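Local coordinates for protein 1-acyl-sn-glycerol-3-phosphate acyltransferase (Thermotoga maritima, PDB 5KYM) that catalyses transfer of an acyl group to 1-acyl-sn-glycerol-3-phosphate, the step that makes phosphatidic acid, and is an integral membrane enzyme of the HX4D acyltransferase family, at residues L166-D171 with K228-V233. Numbering follows the deposited sequence.
Sequences LSFKKD and KYVEEV
Phe168 and Glu231 mark the nearest approach of the two backbones, their CA atoms 6.8 Å apart. Residues 166-171 run as an irregular loop, mostly in extended conformation, beside a turn of helix 223-243. The CB atoms of Phe168 and Glu231 both point across the gap, and the two side chains slide past each other in opposite directions. With Glu231 CG anti to the backbone N (chi1 -163°), this methylene is brought over one face of the phenyl ring; the chain runs on extended to the carboxylate. Glu231 CG stands almost over the centre of the Phe168 ring, 3.7 Å from its centroid, a CH-pi contact. The carboxylate, stacked with its plane 12° from that of the ring, carries on to the loop backbone, where Glu231 OE2 accepts a weak, bent hydrogen bond from Phe168 N (3.3 Å, 141°). Glutamate suits this place because its methylenes can cover an aromatic face while its acid reaches a peptide N-H; a long, weak ion pair with Lys235 probably helps to balance the charge. The loop follows strand 151-153, at the edge of the five-stranded mixed sheet of the acyltransferase alpha-beta domain, and the contact joins it to the C-terminal helix. Phe168 sends a flat apolar ring from the loop toward the helix, where it also touches Val81 of strand 79-82. At the ring edge, near its plane, Phe168 CE2 meets Val230 CG1 at 4.2 Å; this compact branched valine reaches Val81 and Val183 as well. An alanine in place of Phe168 would probably open a gap between helix and sheet, leaving the Glu231 methylenes and Val230 without their aromatic partner.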
ATOM      1  N   LEU A 166       0.951   9.062 -13.697  1.00 51.09           N
ATOM      2  CA  LEU A 166       1.733   8.703 -14.843  1.00 53.07           C
ATOM      3  C   LEU A 166       1.058   7.557 -15.573  1.00 54.90           C
ATOM      4  O   LEU A 166       0.079   6.984 -15.096  1.00 55.55           O
ATOM      5  CB  LEU A 166       3.113   8.279 -14.394  1.00 54.92           C
ATOM      6  CG  LEU A 166       3.891   9.300 -13.525  1.00 56.76           C
ATOM      7  CD1 LEU A 166       4.976   8.582 -12.723  1.00 59.22           C
ATOM      8  CD2 LEU A 166       4.434  10.493 -14.296  1.00 57.16           C
ATOM      9  N   SER A 167       1.574   7.232 -16.755  1.00 58.81           N
ATOM     10  CA  SER A 167       1.069   6.091 -17.537  1.00 60.22           C
ATOM     11  C   SER A 167       1.337   4.796 -16.832  1.00 58.75           C
ATOM     12  O   SER A 167       2.382   4.668 -16.233  1.00 63.50           O
ATOM     13  CB  SER A 167       1.710   6.037 -18.925  1.00 61.89           C
ATOM     14  OG  SER A 167       1.087   6.954 -19.786  1.00 64.49           O
ATOM     15  N   PHE A 168       0.442   3.827 -16.912  1.00 58.92           N
ATOM     16  CA  PHE A 168       0.720   2.508 -16.321  1.00 61.00           C
ATOM     17  C   PHE A 168       1.748   1.843 -17.242  1.00 60.21           C
ATOM     18  O   PHE A 168       1.515   1.745 -18.426  1.00 60.95           O
ATOM     19  CB  PHE A 168      -0.586   1.683 -16.163  1.00 61.84           C
ATOM     20  CG  PHE A 168      -1.494   2.113 -14.994  1.00 60.95           C
ATOM     21  CD1 PHE A 168      -1.371   3.337 -14.338  1.00 61.36           C
ATOM     22  CD2 PHE A 168      -2.453   1.241 -14.516  1.00 60.79           C
ATOM     23  CE1 PHE A 168      -2.178   3.678 -13.261  1.00 56.94           C
ATOM     24  CE2 PHE A 168      -3.264   1.570 -13.450  1.00 58.08           C
ATOM     25  CZ  PHE A 168      -3.151   2.815 -12.862  1.00 58.02           C
ATOM     26  N   LYS A 169       2.903   1.453 -16.720  1.00 61.31           N
ATOM     27  CA  LYS A 169       3.941   0.800 -17.519  1.00 64.36           C
ATOM     28  C   LYS A 169       3.318  -0.421 -18.255  1.00 66.99           C
ATOM     29  O   LYS A 169       2.411  -1.078 -17.758  1.00 66.17           O
ATOM     30  CB  LYS A 169       5.184   0.402 -16.652  1.00 64.74           C
ATOM     31  CG  LYS A 169       6.054   1.523 -16.023  1.00 67.94           C
ATOM     32  CD  LYS A 169       6.369   2.748 -16.957  1.00 73.10           C
ATOM     33  CE  LYS A 169       6.725   4.062 -16.207  1.00 76.38           C
ATOM     34  NZ  LYS A 169       5.609   4.921 -15.566  1.00 72.14           N
ATOM     35  N   LYS A 170       3.780  -0.683 -19.474  1.00 73.00           N
ATOM     36  CA  LYS A 170       3.336  -1.836 -20.281  1.00 74.86           C
ATOM     37  C   LYS A 170       3.660  -3.126 -19.526  1.00 71.16           C
ATOM     38  O   LYS A 170       4.666  -3.237 -18.864  1.00 68.04           O
ATOM     39  CB  LYS A 170       3.992  -1.783 -21.697  1.00 83.22           C
ATOM     40  CG  LYS A 170       3.750  -2.949 -22.677  1.00 88.61           C
ATOM     41  CD  LYS A 170       5.077  -3.410 -23.321  1.00 96.59           C
ATOM     42  CE  LYS A 170       4.927  -4.107 -24.673  1.00100.63           C
ATOM     43  NZ  LYS A 170       3.950  -5.225 -24.583  1.00103.90           N
ATOM     44  N   ASP A 171       2.772  -4.087 -19.636  1.00 72.78           N
ATOM     45  CA  ASP A 171       2.811  -5.377 -18.908  1.00 73.81           C
ATOM     46  C   ASP A 171       2.681  -5.245 -17.392  1.00 68.88           C
ATOM     47  O   ASP A 171       2.970  -6.215 -16.687  1.00 69.81           O
ATOM     48  CB  ASP A 171       4.044  -6.247 -19.284  1.00 74.49           C
ATOM     49  CG  ASP A 171       4.102  -6.606 -20.796  1.00 80.18           C
ATOM     50  OD1 ASP A 171       3.047  -6.791 -21.476  1.00 81.86           O
ATOM     51  OD2 ASP A 171       5.235  -6.729 -21.315  1.00 85.33           O
ATOM     52  N   LYS A 228      -5.713  -0.628 -19.313  1.00 62.75           N
ATOM     53  CA  LYS A 228      -6.347   0.593 -19.700  1.00 61.54           C
ATOM     54  C   LYS A 228      -7.634   0.862 -18.934  1.00 55.86           C
ATOM     55  O   LYS A 228      -7.978   2.024 -18.728  1.00 56.19           O
ATOM     56  CB  LYS A 228      -6.508   0.625 -21.216  1.00 69.00           C
ATOM     57  CG  LYS A 228      -5.132   0.707 -21.929  1.00 80.36           C
ATOM     58  CD  LYS A 228      -4.100   1.742 -21.394  1.00 88.15           C
ATOM     59  CE  LYS A 228      -4.638   3.197 -21.311  1.00 92.72           C
ATOM     60  NZ  LYS A 228      -4.640   3.895 -22.647  1.00 97.30           N
ATOM     61  N   TYR A 229      -8.329  -0.182 -18.490  1.00 50.43           N
ATOM     62  CA  TYR A 229      -9.651  -0.040 -17.860  1.00 46.40           C
ATOM     63  C   TYR A 229      -9.432   0.439 -16.460  1.00 45.77           C
ATOM     64  O   TYR A 229     -10.066   1.408 -15.968  1.00 42.32           O
ATOM     65  CB  TYR A 229     -10.436  -1.371 -17.916  1.00 44.04           C
ATOM     66  CG  TYR A 229     -11.794  -1.338 -17.256  1.00 42.32           C
ATOM     67  CD1 TYR A 229     -11.938  -1.672 -15.937  1.00 42.24           C
ATOM     68  CD2 TYR A 229     -12.936  -1.052 -17.954  1.00 41.15           C
ATOM     69  CE1 TYR A 229     -13.160  -1.610 -15.305  1.00 41.58           C
ATOM     70  CE2 TYR A 229     -14.171  -1.031 -17.348  1.00 40.71           C
ATOM     71  CZ  TYR A 229     -14.270  -1.309 -16.019  1.00 42.12           C
ATOM     72  OH  TYR A 229     -15.466  -1.314 -15.311  1.00 44.74           O
ATOM     73  N   VAL A 230      -8.487  -0.253 -15.830  1.00 48.25           N
ATOM     74  CA  VAL A 230      -8.128   0.001 -14.442  1.00 49.39           C
ATOM     75  C   VAL A 230      -7.506   1.403 -14.308  1.00 50.26           C
ATOM     76  O   VAL A 230      -7.878   2.174 -13.443  1.00 49.80           O
ATOM     77  CB  VAL A 230      -7.196  -1.112 -13.919  1.00 50.15           C
ATOM     78  CG1 VAL A 230      -6.681  -0.762 -12.518  1.00 52.34           C
ATOM     79  CG2 VAL A 230      -7.933  -2.442 -13.879  1.00 49.80           C
ATOM     80  N   GLU A 231      -6.578   1.715 -15.205  1.00 53.24           N
ATOM     81  CA  GLU A 231      -6.014   3.058 -15.365  1.00 53.18           C
ATOM     82  C   GLU A 231      -7.021   4.175 -15.441  1.00 51.46           C
ATOM     83  O   GLU A 231      -6.826   5.152 -14.728  1.00 52.60           O
ATOM     84  CB  GLU A 231      -5.060   3.156 -16.572  1.00 56.69           C
ATOM     85  CG  GLU A 231      -4.177   4.392 -16.488  1.00 59.38           C
ATOM     86  CD  GLU A 231      -3.093   4.540 -17.534  1.00 60.79           C
ATOM     87  OE1 GLU A 231      -2.997   3.752 -18.494  1.00 61.65           O
ATOM     88  OE2 GLU A 231      -2.326   5.505 -17.361  1.00 62.30           O
ATOM     89  N   GLU A 232      -8.081   4.060 -16.255  1.00 53.34           N
ATOM     90  CA  GLU A 232      -9.110   5.139 -16.284  1.00 57.44           C
ATOM     91  C   GLU A 232      -9.813   5.180 -14.999  1.00 54.23           C
ATOM     92  O   GLU A 232      -9.994   6.276 -14.478  1.00 56.21           O
ATOM     93  CB  GLU A 232     -10.141   5.133 -17.437  1.00 63.28           C
ATOM     94  CG  GLU A 232      -9.667   5.765 -18.780  1.00 73.88           C
ATOM     95  CD  GLU A 232      -8.354   6.604 -18.726  1.00 83.78           C
ATOM     96  OE1 GLU A 232      -8.423   7.838 -18.417  1.00 92.29           O
ATOM     97  OE2 GLU A 232      -7.252   6.034 -18.999  1.00 83.25           O
ATOM     98  N   VAL A 233     -10.164   4.013 -14.462  1.00 52.48           N
ATOM     99  CA  VAL A 233     -10.858   3.945 -13.136  1.00 51.20           C
ATOM    100  C   VAL A 233     -10.089   4.670 -12.015  1.00 48.22           C
ATOM    101  O   VAL A 233     -10.653   5.502 -11.297  1.00 47.35           O
ATOM    102  CB  VAL A 233     -11.148   2.487 -12.686  1.00 50.67           C
ATOM    103  CG1 VAL A 233     -11.690   2.470 -11.262  1.00 48.70           C
ATOM    104  CG2 VAL A 233     -12.128   1.802 -13.644  1.00 50.04           C
TER